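NUDIX hydrolase (Nitrosomonas europaea, PDB 2B0V) belongs to the NudJ group of Nudix hydrolases, magnesium-dependent enzymes, and probably hydrolyses phosphoanhydride bonds of nucleoside di- and triphosphates and of thiamine diphosphate. Local coordinates at residues A[15-20]-A[91-96]. Numbering follows the deposited sequence.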
loop_
_atom_site.group_PDB
_atom_site.type_symbol
_atom_site.label_atom_id
_atom_site.label_comp_id
_atom_site.label_asym_id
_atom_site.label_seq_id
_atom_site.Cartn_x
_atom_site.Cartn_y
_atom_site.Cartn_z
ATOM N N ILE A 15 -4.967 -3.844 -4.065
ATOM C CA ILE A 15 -6.404 -4.146 -3.992
ATOM C C ILE A 15 -6.959 -4.059 -5.410
ATOM O O ILE A 15 -7.086 -2.971 -5.949
ATOM C CB ILE A 15 -7.129 -3.129 -3.078
ATOM C CG1 ILE A 15 -6.579 -3.221 -1.641
ATOM C CG2 ILE A 15 -8.659 -3.423 -3.069
ATOM C CD1 ILE A 15 -6.747 -1.914 -0.844
ATOM N N GLU A 16 -7.276 -5.212 -5.995
ATOM C CA GLU A 16 -7.686 -5.341 -7.418
ATOM C C GLU A 16 -9.083 -5.909 -7.452
ATOM O O GLU A 16 -9.359 -6.920 -6.810
ATOM C CB GLU A 16 -6.738 -6.306 -8.157
ATOM C CG GLU A 16 -6.986 -6.451 -9.672
ATOM C CD GLU A 16 -7.688 -7.760 -10.005
ATOM O OE1 GLU A 16 -7.229 -8.822 -9.500
ATOM O OE2 GLU A 16 -8.714 -7.719 -10.750
ATOM N N GLN A 17 -9.959 -5.251 -8.191
ATOM C CA GLN A 17 -11.337 -5.677 -8.337
ATOM C C GLN A 17 -11.686 -5.403 -9.786
ATOM O O GLN A 17 -11.599 -4.256 -10.249
ATOM C CB GLN A 17 -12.221 -4.889 -7.362
ATOM C CG GLN A 17 -13.650 -5.380 -7.200
ATOM C CD GLN A 17 -14.411 -4.611 -6.102
ATOM O OE1 GLN A 17 -13.847 -4.232 -5.058
ATOM N NE2 GLN A 17 -15.707 -4.414 -6.325
ATOM N N ASP A 18 -12.004 -6.474 -10.520
ATOM C CA ASP A 18 -12.319 -6.389 -11.950
ATOM C C ASP A 18 -11.283 -5.584 -12.781
ATOM O O ASP A 18 -11.657 -4.705 -13.579
ATOM C CB ASP A 18 -13.739 -5.823 -12.178
ATOM C CG ASP A 18 -14.836 -6.561 -11.373
ATOM O OD1 ASP A 18 -14.756 -7.798 -11.129
ATOM O OD2 ASP A 18 -15.817 -5.883 -10.996
ATOM N N ASP A 19 -9.996 -5.897 -12.587
ATOM C CA ASP A 19 -8.888 -5.316 -13.378
ATOM C C ASP A 19 -8.647 -3.823 -13.096
ATOM O O ASP A 19 -7.930 -3.163 -13.834
ATOM C CB ASP A 19 -9.056 -5.594 -14.893
ATOM C CG ASP A 19 -9.369 -7.054 -15.178
ATOM O OD1 ASP A 19 -8.547 -7.918 -14.822
ATOM O OD2 ASP A 19 -10.450 -7.338 -15.722
ATOM N N LYS A 20 -9.214 -3.317 -12.001
ATOM C CA LYS A 20 -8.864 -1.986 -11.488
ATOM C C LYS A 20 -8.274 -2.061 -10.089
ATOM O O LYS A 20 -8.584 -2.995 -9.321
ATOM C CB LYS A 20 -10.089 -1.091 -11.460
ATOM C CG LYS A 20 -10.737 -0.931 -12.829
ATOM C CD LYS A 20 -11.696 0.195 -12.801
ATOM C CE LYS A 20 -12.437 0.353 -14.133
ATOM N NZ LYS A 20 -13.213 -0.896 -14.384
ATOM N N GLY A 91 -5.526 -8.279 -1.040
ATOM C CA GLY A 91 -6.724 -8.707 -0.351
ATOM C C GLY A 91 -7.941 -8.003 -0.895
ATOM O O GLY A 91 -7.869 -7.295 -1.919
ATOM N N GLN A 92 -9.055 -8.217 -0.212
ATOM C CA GLN A 92 -10.310 -7.577 -0.577
ATOM C C GLN A 92 -10.622 -6.368 0.268
ATOM O O GLN A 92 -10.225 -6.290 1.448
ATOM C CB GLN A 92 -11.446 -8.539 -0.364
ATOM C CG GLN A 92 -11.372 -9.834 -1.142
ATOM C CD GLN A 92 -12.564 -10.727 -0.831
ATOM O OE1 GLN A 92 -13.716 -10.300 -0.949
ATOM N NE2 GLN A 92 -12.293 -11.968 -0.407
ATOM N N VAL A 93 -11.408 -5.467 -0.303
ATOM C CA VAL A 93 -12.059 -4.474 0.502
ATOM C C VAL A 93 -13.463 -4.989 0.809
ATOM O O VAL A 93 -14.121 -5.536 -0.071
ATOM C CB VAL A 93 -12.001 -3.051 -0.122
ATOM C CG1 VAL A 93 -10.601 -2.435 0.142
ATOM C CG2 VAL A 93 -12.399 -3.050 -1.588
ATOM N N VAL A 94 -13.888 -4.842 2.062
ATOM C CA VAL A 94 -15.126 -5.462 2.530
ATOM C C VAL A 94 -16.120 -4.474 3.146
ATOM O O VAL A 94 -17.192 -4.877 3.561
ATOM C CB VAL A 94 -14.842 -6.566 3.553
ATOM C CG1 VAL A 94 -14.003 -7.671 2.935
ATOM C CG2 VAL A 94 -14.161 -5.992 4.805
ATOM N N SER A 95 -15.743 -3.200 3.260
ATOM C CA SER A 95 -16.715 -2.124 3.577
ATOM C C SER A 95 -16.176 -0.781 3.125
ATOM O O SER A 95 -14.987 -0.597 2.915
ATOM C CB SER A 95 -16.969 -2.041 5.093
ATOM O OG SER A 95 -15.891 -1.375 5.722
ATOM N N PHE A 96 -17.091 0.162 2.952
ATOM C CA PHE A 96 -16.702 1.525 2.622
ATOM C C PHE A 96 -17.677 2.456 3.292
ATOM O O PHE A 96 -18.877 2.223 3.256
ATOM C CB PHE A 96 -16.770 1.744 1.116
ATOM C CG PHE A 96 -16.548 3.184 0.710
ATOM C CD1 PHE A 96 -15.398 3.848 1.099
ATOM C CD2 PHE A 96 -17.492 3.861 -0.041
ATOM C CE1 PHE A 96 -15.137 5.168 0.739
ATOM C CE2 PHE A 96 -17.265 5.214 -0.400
ATOM C CZ PHE A 96 -16.077 5.865 0.004
HETATM O O HOH W 1 -6.630 -7.751 -4.656
HETATM O O HOH W 2 -12.098 -6.304 -3.208
#
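Ile15 carries CG2 anti to its own nitrogen and CG1 beside it (chi1 -62°), a setting in which both branches meet Val93: CG2 lies 3.9 Å from Val93 CG1, and Ile15 CD1 comes to 4.0 Å from the same methyl. The other methyl of Val93, CG2, lies 4.0 Å from Ile15 CG2. The two side chains cross at about a right angle, and their branching at CB suits both strand backbone and close apolar packing. Gln17 runs out fully extended from CG anti to its nitrogen (chi1 -169°), long enough for OE1 to reach 3.9 Å from Val93 CG2 at the solvent-exposed margin of the contact. Strands 8-17 and 82-96 are parallel neighbours in the mixed sheet of the Nudix fold, but here they have drawn apart and no direct hydrogen bond joins the segments. Water fills the bridging role: one molecule accepts from Glu16 N at 2.9 Å and donates to Gly91 O at 3.0 Å, Gly91 having only backbone to offer, while a second accepts from Val93 N and donates to Gln17 OE1 in a longer bond of 3.3 Å. Were Val93 shortened to an alanine, Ile15 CG2 and CD1 would probably lose the methyls they pack against on strand 82-96. Trp111 and Leu22 also touch both Ile15 and Val93. Beyond, strand 8-17 reverses through a type I' turn from Gln17 to Lys20, where the two carboxylate oxygens of Glu16 serve separate partners: OE2 accepts from Asp19 N through its anti lone pair at 2.9 Å, and OE1 bonds Tyr136 OH.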